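Local coordinates for N-hydroxyarylamine O-acetyltransferase (Bacillus cereus, PDB 4DMO), which is an active arylamine N-acetyltransferase that probably transfers acetyl groups to arylamines and N-hydroxyarylamines, using a non-canonical catalytic triad, at residues 80-84 with 85-89; 4-7 with 8-12; 57-60 with 61-65. All coordinates share one frame; numbering follows the deposited sequence.

Contact 1: residues 80-84 with 85-89; sequences YFLKD and SGFDV
The carbonyl oxygen of F81 is gripped twice by one residue, S85, at the point where the helix 71-84 runs out. S85 OG lies 2.8 Å from F81 O and donates its proton there, while S85 N closes a bent bond to the same F81 O at 3.1 Å; the two donors come from opposite faces of the carbonyl plane. The hydroxyl can do this because OG stands beside its own backbone N, chi1 -60°, folded back over the turn that precedes it. Serine suits the place: short enough to return to the main chain and polar enough to use an acceptor of the last turn. The same OG also sits over one face of the F81 ring, 3.6 Å from F81 CZ and displaced toward the rim; the ring itself stacks with F10 and meets F11 edge-to-face. Next, G86 N binds K83 O at 3.0 Å from well above the carbonyl plane, and F87 N reaches back to L82 O at 3.1 Å. G86 has a phi of 87°, where a CB would jam against the preceding carbonyl, so glycine fits naturally. The apolar side chains then close over L82: its CD2 touches CD1 of the F87 ring at 4.0 Å, and its CB meets CG1 of V89 at 3.7 Å, the latter two side chains crossing at about a right angle. L82 O lies at the edge of the F87 ring, in its plane. The D84 carboxylate makes a salt bridge with K55 and a hydrogen bond with T4 OG1. The nested pair of bonds, G86 N to K83 O inside F87 N to L82 O, with G86 as the C-prime residue, is the Schellman motif, here ending the helix 71-84 and leading into the strand 88-98.

Contact 2: residues 4-7 with 8-12; sequences TDFQ and KQFFA
K8 N, the first amide of 8-12, bonds to T4 O at 3.1 Å and so joins the second turn of the helix 5-14 to its N-cap. T4 and Q7 form a capping box there: T4 OG1 accepts from Q7 N, and T4 N donates to Q7 OE1 at 3.2 Å. Threonine suits an N-cap because its hydroxyl can accept an amide proton that no preceding turn can take up, and this OG1 is also bonded to D84. The K8 side chain leads outward from the helix, with CB close to D5 O, as befits a long charged residue on an exposed face. Q9 follows, and its N makes a nearly straight bond to D5 O, 2.9 Å long. Its side chain starts with CG beside D5 O and then bends at chi2, -113°, which carries the amide toward the D5 carboxylate; Q9 NE2 to D5 OD1, at 3.4 Å, is a weak hydrogen bond, with the two flat groups turned 54° apart. The stronger partner of D5 OD1 is K59, in a salt bridge. F10 N binds F6 O, and the two rings approach obliquely, F6 CE2 to F10 CD1 being 4.2 Å. Four residues apart, they stand one turn apart on the buried face, and with CG anti to the backbone N in both, the rings swing out the same way. Phenylalanine suits both places, since each ring is buried among helices: F6 lies against 55-64 and 71-84, and F10 stacks on F81. F11 comes next, its ring beside I16 and M3. F11 N donates to Q7 O at 2.9 Å, and F11 CD1 comes within 3.0 Å of Q7 O.

Contact 3: residues 57-60 with 61-65; sequences NLKE and KILVN
K59 and L63 cross at about a right angle, the aliphatic part of the lysine lying against the branched end of the leucine, with K59 CG 4.1 Å from L63 CD1. Lysine suits this half-buried place because its methylenes can pack while NZ goes on to salt bridges with E56 and D5. Nearer the core, L58 CD2 and I62 CG1 touch at 4.3 Å, one turn apart, and both side chains rest on T77 of the helix 71-84. I62 CG1 stands beside its own backbone N, chi1 -54°, and therefore also leans over L58 O. On the exposed flank E60 passes obliquely by V64 and N65. Its chain bends at chi2, 90°, which turns the carboxylate toward V64 and N65; E60 OE1 lies 4.1 Å from V64 CG1, and the carboxylate and the N65 amide are turned 66° apart. Through this stretch the backbone of the helix 55-64 widens into a pi-type turn. K61 N and I62 N keep the ordinary four-residue spacing, to N57 O and L58 O, but V64 N binds K59 O at 2.8 Å and N65 N binds E60 O at 2.8 Å, each five residues back. K59 O also receives a weak bond from L63 N. V64 CB approaches E60 O to 3.4 Å, and N65, the first residue beyond the helix, folds its side chain back beside the same carbonyl.

How the contacts relate
From the N terminus the chain passes contact 2, contact 3 and contact 1 in series, none nested in or crossing another. Each is a local contact that closes single turns: contact 2 starts the helix 5-14, contact 3 widens the end of the helix 55-64, and contact 1 turns the helix 71-84 into the strand 88-98. The first helix bridges the other two. It meets contact 3 where Q9 NE2 lies 3.6 Å from V64 CG2, and contact 1 where Q7 NE2 is 3.1 Å from S85 OG. Y80 and L58 bring contacts 1 and 3 together directly, completing a three-helix cluster beside the eight-stranded sheet.

Contact 1: residues 80-84 with 85-89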
loop_
_atom_site.group_PDB
_atom_site.type_symbol
_atom_site.label_atom_id
_atom_site.label_comp_id
_atom_site.label_asym_id
_atom_site.label_seq_id
_atom_site.Cartn_x
_atom_site.Cartn_y
_atom_site.Cartn_z
ATOM N N TYR A 80 10.884 -4.927 4.065
ATOM C CA TYR A 80 12.304 -5.236 3.803
ATOM C C TYR A 80 13.202 -4.027 3.962
ATOM O O TYR A 80 14.271 -4.125 4.570
ATOM C CB TYR A 80 12.535 -5.852 2.410
ATOM C CG TYR A 80 11.894 -7.214 2.251
ATOM C CD1 TYR A 80 12.270 -8.287 3.038
ATOM C CD2 TYR A 80 10.874 -7.402 1.338
ATOM C CE1 TYR A 80 11.660 -9.498 2.892
ATOM C CE2 TYR A 80 10.268 -8.590 1.190
ATOM C CZ TYR A 80 10.652 -9.644 1.964
ATOM O OH TYR A 80 10.027 -10.854 1.800
ATOM N N PHE A 81 12.760 -2.880 3.470
ATOM C CA PHE A 81 13.531 -1.672 3.658
ATOM C C PHE A 81 13.719 -1.386 5.139
ATOM O O PHE A 81 14.826 -1.027 5.570
ATOM C CB PHE A 81 12.844 -0.478 3.051
ATOM C CG PHE A 81 13.502 0.810 3.396
ATOM C CD1 PHE A 81 14.669 1.189 2.771
ATOM C CD2 PHE A 81 12.979 1.629 4.371
ATOM C CE1 PHE A 81 15.292 2.382 3.097
ATOM C CE2 PHE A 81 13.597 2.820 4.701
ATOM C CZ PHE A 81 14.752 3.193 4.057
ATOM N N LEU A 82 12.637 -1.533 5.906
ATOM C CA LEU A 82 12.659 -1.196 7.342
ATOM C C LEU A 82 13.555 -2.167 8.109
ATOM O O LEU A 82 14.289 -1.761 9.001
ATOM C CB LEU A 82 11.239 -1.185 7.941
ATOM C CG LEU A 82 10.355 -0.030 7.457
ATOM C CD1 LEU A 82 8.950 -0.117 8.022
ATOM C CD2 LEU A 82 10.962 1.313 7.820
ATOM N N LYS A 83 13.504 -3.439 7.728
ATOM C CA LYS A 83 14.332 -4.487 8.319
ATOM C C LYS A 83 15.828 -4.224 8.109
ATOM O O LYS A 83 16.600 -4.289 9.066
ATOM C CB LYS A 83 13.939 -5.825 7.696
ATOM C CG LYS A 83 14.235 -7.071 8.499
ATOM C CD LYS A 83 13.410 -8.196 7.892
ATOM C CE LYS A 83 13.928 -9.595 8.204
ATOM N NZ LYS A 83 13.699 -10.519 7.014
ATOM N N ASP A 84 16.241 -3.955 6.861
ATOM C CA ASP A 84 17.645 -3.615 6.571
ATOM C C ASP A 84 18.090 -2.339 7.275
ATOM O O ASP A 84 19.271 -2.155 7.552
ATOM C CB ASP A 84 17.891 -3.445 5.084
ATOM C CG ASP A 84 17.865 -4.739 4.350
ATOM O OD1 ASP A 84 17.737 -5.790 5.010
ATOM O OD2 ASP A 84 17.951 -4.704 3.107
ATOM N N SER A 85 17.138 -1.456 7.546
ATOM C CA SER A 85 17.422 -0.207 8.249
ATOM C C SER A 85 17.492 -0.403 9.761
ATOM O O SER A 85 17.523 0.570 10.508
ATOM C CB SER A 85 16.369 0.857 7.924
ATOM O OG SER A 85 16.343 1.141 6.536
ATOM N N GLY A 86 17.491 -1.652 10.214
ATOM C CA GLY A 86 17.684 -1.928 11.628
ATOM C C GLY A 86 16.424 -1.906 12.490
ATOM O O GLY A 86 16.502 -2.188 13.688
ATOM N N PHE A 87 15.269 -1.570 11.915
ATOM C CA PHE A 87 14.012 -1.579 12.678
ATOM C C PHE A 87 13.476 -2.968 12.988
ATOM O O PHE A 87 13.624 -3.894 12.195
ATOM C CB PHE A 87 12.926 -0.853 11.926
ATOM C CG PHE A 87 13.152 0.591 11.818
ATOM C CD1 PHE A 87 13.729 1.111 10.685
ATOM C CD2 PHE A 87 12.770 1.438 12.830
ATOM C CE1 PHE A 87 13.922 2.457 10.563
ATOM C CE2 PHE A 87 12.967 2.778 12.719
ATOM C CZ PHE A 87 13.548 3.289 11.573
ATOM N N ASP A 88 12.788 -3.086 14.115
ATOM C CA ASP A 88 12.166 -4.341 14.510
ATOM C C ASP A 88 10.748 -4.423 13.952
ATOM O O ASP A 88 9.795 -3.852 14.516
ATOM C CB ASP A 88 12.146 -4.471 16.027
ATOM C CG ASP A 88 11.531 -5.779 16.478
ATOM O OD1 ASP A 88 11.292 -6.634 15.597
ATOM O OD2 ASP A 88 11.328 -5.964 17.708
ATOM N N VAL A 89 10.632 -5.114 12.816
ATOM C CA VAL A 89 9.404 -5.122 12.024
ATOM C C VAL A 89 8.845 -6.514 11.786
ATOM O O VAL A 89 9.567 -7.522 11.824
ATOM C CB VAL A 89 9.623 -4.419 10.657
ATOM C CG1 VAL A 89 9.716 -2.910 10.844
ATOM C CG2 VAL A 89 10.848 -4.952 9.943
#

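Contact 2: residues 4-7 with 8-12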
loop_
_atom_site.group_PDB
_atom_site.type_symbol
_atom_site.label_atom_id
_atom_site.label_comp_id
_atom_site.label_asym_id
_atom_site.label_seq_id
_atom_site.Cartn_x
_atom_site.Cartn_y
_atom_site.Cartn_z
ATOM N N THR A 4 22.523 -1.775 2.437
ATOM C CA THR A 4 22.354 -2.847 1.442
ATOM C C THR A 4 21.919 -2.290 0.093
ATOM O O THR A 4 21.602 -1.118 -0.025
ATOM C CB THR A 4 21.319 -3.910 1.866
ATOM O OG1 THR A 4 20.002 -3.346 1.820
ATOM C CG2 THR A 4 21.624 -4.429 3.256
ATOM N N ASP A 5 21.922 -3.141 -0.925
ATOM C CA ASP A 5 21.483 -2.742 -2.254
ATOM C C ASP A 5 19.978 -2.392 -2.221
ATOM O O ASP A 5 19.534 -1.426 -2.850
ATOM C CB ASP A 5 21.762 -3.866 -3.259
ATOM C CG ASP A 5 21.474 -3.455 -4.700
ATOM O OD1 ASP A 5 20.794 -4.237 -5.408
ATOM O OD2 ASP A 5 21.930 -2.363 -5.124
ATOM N N PHE A 6 19.198 -3.192 -1.497
ATOM C CA PHE A 6 17.774 -2.919 -1.343
ATOM C C PHE A 6 17.562 -1.493 -0.870
ATOM O O PHE A 6 16.783 -0.760 -1.462
ATOM C CB PHE A 6 17.110 -3.909 -0.382
ATOM C CG PHE A 6 15.608 -3.955 -0.519
ATOM C CD1 PHE A 6 15.003 -4.944 -1.276
ATOM C CD2 PHE A 6 14.807 -2.986 0.078
ATOM C CE1 PHE A 6 13.620 -4.982 -1.422
ATOM C CE2 PHE A 6 13.418 -3.018 -0.066
ATOM C CZ PHE A 6 12.834 -4.006 -0.818
ATOM N N GLN A 7 18.265 -1.099 0.190
ATOM C CA GLN A 7 18.175 0.260 0.733
ATOM C C GLN A 7 18.545 1.334 -0.300
ATOM O O GLN A 7 17.875 2.372 -0.428
ATOM C CB GLN A 7 19.096 0.392 1.945
ATOM C CG GLN A 7 18.614 -0.347 3.184
ATOM C CD GLN A 7 19.481 -0.062 4.411
ATOM O OE1 GLN A 7 20.459 -0.768 4.665
ATOM N NE2 GLN A 7 19.122 0.977 5.172
ATOM N N LYS A 8 19.623 1.094 -1.036
ATOM C CA LYS A 8 20.086 2.089 -1.994
ATOM C C LYS A 8 19.058 2.286 -3.123
ATOM O O LYS A 8 18.718 3.416 -3.471
ATOM C CB LYS A 8 21.440 1.670 -2.574
ATOM C CG LYS A 8 22.084 2.723 -3.441
ATOM C CD LYS A 8 23.371 2.224 -4.109
ATOM C CE LYS A 8 23.954 3.246 -5.108
ATOM N NZ LYS A 8 25.083 2.669 -5.909
ATOM N N GLN A 9 18.562 1.181 -3.672
ATOM C CA GLN A 9 17.554 1.228 -4.727
ATOM C C GLN A 9 16.264 1.853 -4.228
ATOM O O GLN A 9 15.548 2.512 -4.985
ATOM C CB GLN A 9 17.290 -0.163 -5.255
ATOM C CG GLN A 9 18.544 -0.880 -5.700
ATOM C CD GLN A 9 18.570 -1.097 -7.180
ATOM O OE1 GLN A 9 18.137 -0.234 -7.962
ATOM N NE2 GLN A 9 19.070 -2.262 -7.590
ATOM N N PHE A 10 15.974 1.643 -2.948
ATOM C CA PHE A 10 14.792 2.196 -2.321
ATOM C C PHE A 10 14.881 3.715 -2.209
ATOM O O PHE A 10 13.965 4.409 -2.613
ATOM C CB PHE A 10 14.579 1.541 -0.953
ATOM C CG PHE A 10 13.231 1.811 -0.347
ATOM C CD1 PHE A 10 12.177 0.930 -0.526
ATOM C CD2 PHE A 10 13.023 2.937 0.422
ATOM C CE1 PHE A 10 10.937 1.180 0.040
ATOM C CE2 PHE A 10 11.782 3.191 0.984
ATOM C CZ PHE A 10 10.736 2.312 0.774
ATOM N N PHE A 11 15.969 4.245 -1.658
ATOM C CA PHE A 11 16.116 5.698 -1.599
ATOM C C PHE A 11 16.031 6.269 -3.032
ATOM O O PHE A 11 15.375 7.288 -3.284
ATOM C CB PHE A 11 17.454 6.102 -0.965
ATOM C CG PHE A 11 17.568 5.788 0.516
ATOM C CD1 PHE A 11 18.522 4.896 0.972
ATOM C CD2 PHE A 11 16.741 6.393 1.444
ATOM C CE1 PHE A 11 18.648 4.613 2.334
ATOM C CE2 PHE A 11 16.867 6.109 2.788
ATOM C CZ PHE A 11 17.820 5.209 3.227
ATOM N N ALA A 12 16.686 5.597 -3.971
ATOM C CA ALA A 12 16.683 6.037 -5.361
ATOM C C ALA A 12 15.253 6.094 -5.921
ATOM O O ALA A 12 14.846 7.084 -6.544
ATOM C CB ALA A 12 17.569 5.085 -6.219
#

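Contact 3: residues 57-60 with 61-65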
loop_
_atom_site.group_PDB
_atom_site.type_symbol
_atom_site.label_atom_id
_atom_site.label_comp_id
_atom_site.label_asym_id
_atom_site.label_seq_id
_atom_site.Cartn_x
_atom_site.Cartn_y
_atom_site.Cartn_z
ATOM N N ASN A 57 12.500 -10.447 -5.873
ATOM C CA ASN A 57 11.480 -10.179 -6.872
ATOM C C ASN A 57 10.913 -8.751 -6.697
ATOM O O ASN A 57 10.649 -8.032 -7.658
ATOM C CB ASN A 57 10.376 -11.238 -6.799
ATOM C CG ASN A 57 10.836 -12.584 -7.331
ATOM O OD1 ASN A 57 11.853 -12.653 -7.999
ATOM N ND2 ASN A 57 10.067 -13.633 -7.095
ATOM N N LEU A 58 10.754 -8.318 -5.458
ATOM C CA LEU A 58 10.142 -7.021 -5.231
ATOM C C LEU A 58 11.110 -5.864 -5.533
ATOM O O LEU A 58 10.704 -4.814 -6.075
ATOM C CB LEU A 58 9.574 -6.952 -3.811
ATOM C CG LEU A 58 8.289 -7.747 -3.576
ATOM C CD1 LEU A 58 7.921 -7.694 -2.098
ATOM C CD2 LEU A 58 7.114 -7.209 -4.413
ATOM N N LYS A 59 12.383 -6.034 -5.169
ATOM C CA LYS A 59 13.420 -5.052 -5.519
ATOM C C LYS A 59 13.450 -4.820 -7.032
ATOM O O LYS A 59 13.553 -3.686 -7.483
ATOM C CB LYS A 59 14.797 -5.526 -5.036
ATOM C CG LYS A 59 15.936 -4.587 -5.441
ATOM C CD LYS A 59 17.254 -4.916 -4.709
ATOM C CE LYS A 59 17.872 -6.205 -5.222
ATOM N NZ LYS A 59 19.117 -6.590 -4.468
ATOM N N GLU A 60 13.345 -5.910 -7.790
ATOM C CA GLU A 60 13.354 -5.907 -9.259
ATOM C C GLU A 60 12.098 -5.272 -9.849
ATOM O O GLU A 60 12.186 -4.401 -10.689
ATOM C CB GLU A 60 13.473 -7.346 -9.773
ATOM C CG GLU A 60 13.222 -7.527 -11.281
ATOM C CD GLU A 60 14.480 -7.391 -12.130
ATOM O OE1 GLU A 60 15.512 -6.923 -11.594
ATOM O OE2 GLU A 60 14.425 -7.715 -13.346
ATOM N N LYS A 61 10.924 -5.714 -9.401
ATOM C CA LYS A 61 9.675 -5.165 -9.921
ATOM C C LYS A 61 9.499 -3.693 -9.518
ATOM O O LYS A 61 9.304 -2.813 -10.373
ATOM C CB LYS A 61 8.460 -6.006 -9.463
ATOM C CG LYS A 61 7.154 -5.498 -10.068
ATOM C CD LYS A 61 5.886 -5.996 -9.381
ATOM C CE LYS A 61 4.635 -5.465 -10.091
ATOM N NZ LYS A 61 3.506 -5.263 -9.109
ATOM N N ILE A 62 9.608 -3.410 -8.226
ATOM C CA ILE A 62 9.244 -2.104 -7.709
ATOM C C ILE A 62 10.377 -1.106 -7.818
ATOM O O ILE A 62 10.163 0.035 -8.212
ATOM C CB ILE A 62 8.835 -2.160 -6.175
ATOM C CG1 ILE A 62 7.740 -3.183 -5.912
ATOM C CG2 ILE A 62 8.355 -0.808 -5.684
ATOM C CD1 ILE A 62 6.399 -2.757 -6.368
ATOM N N LEU A 63 11.577 -1.510 -7.415
ATOM C CA LEU A 63 12.672 -0.546 -7.299
ATOM C C LEU A 63 13.457 -0.417 -8.607
ATOM O O LEU A 63 13.758 0.683 -9.054
ATOM C CB LEU A 63 13.606 -0.909 -6.139
ATOM C CG LEU A 63 12.919 -1.184 -4.809
ATOM C CD1 LEU A 63 13.939 -1.496 -3.730
ATOM C CD2 LEU A 63 12.047 -0.008 -4.380
ATOM N N VAL A 64 13.753 -1.541 -9.236
ATOM C CA VAL A 64 14.537 -1.526 -10.462
ATOM C C VAL A 64 13.654 -1.188 -11.658
ATOM O O VAL A 64 13.952 -0.255 -12.395
ATOM C CB VAL A 64 15.263 -2.880 -10.701
ATOM C CG1 VAL A 64 16.005 -2.866 -12.045
ATOM C CG2 VAL A 64 16.236 -3.189 -9.555
ATOM N N ASN A 65 12.563 -1.927 -11.837
ATOM C CA ASN A 65 11.707 -1.729 -13.008
ATOM C C ASN A 65 10.620 -0.648 -12.835
ATOM O O ASN A 65 9.768 -0.472 -13.684
ATOM C CB ASN A 65 11.078 -3.063 -13.408
ATOM C CG ASN A 65 12.100 -4.020 -14.005
ATOM O OD1 ASN A 65 13.130 -3.587 -14.502
ATOM N ND2 ASN A 65 11.812 -5.313 -13.970
#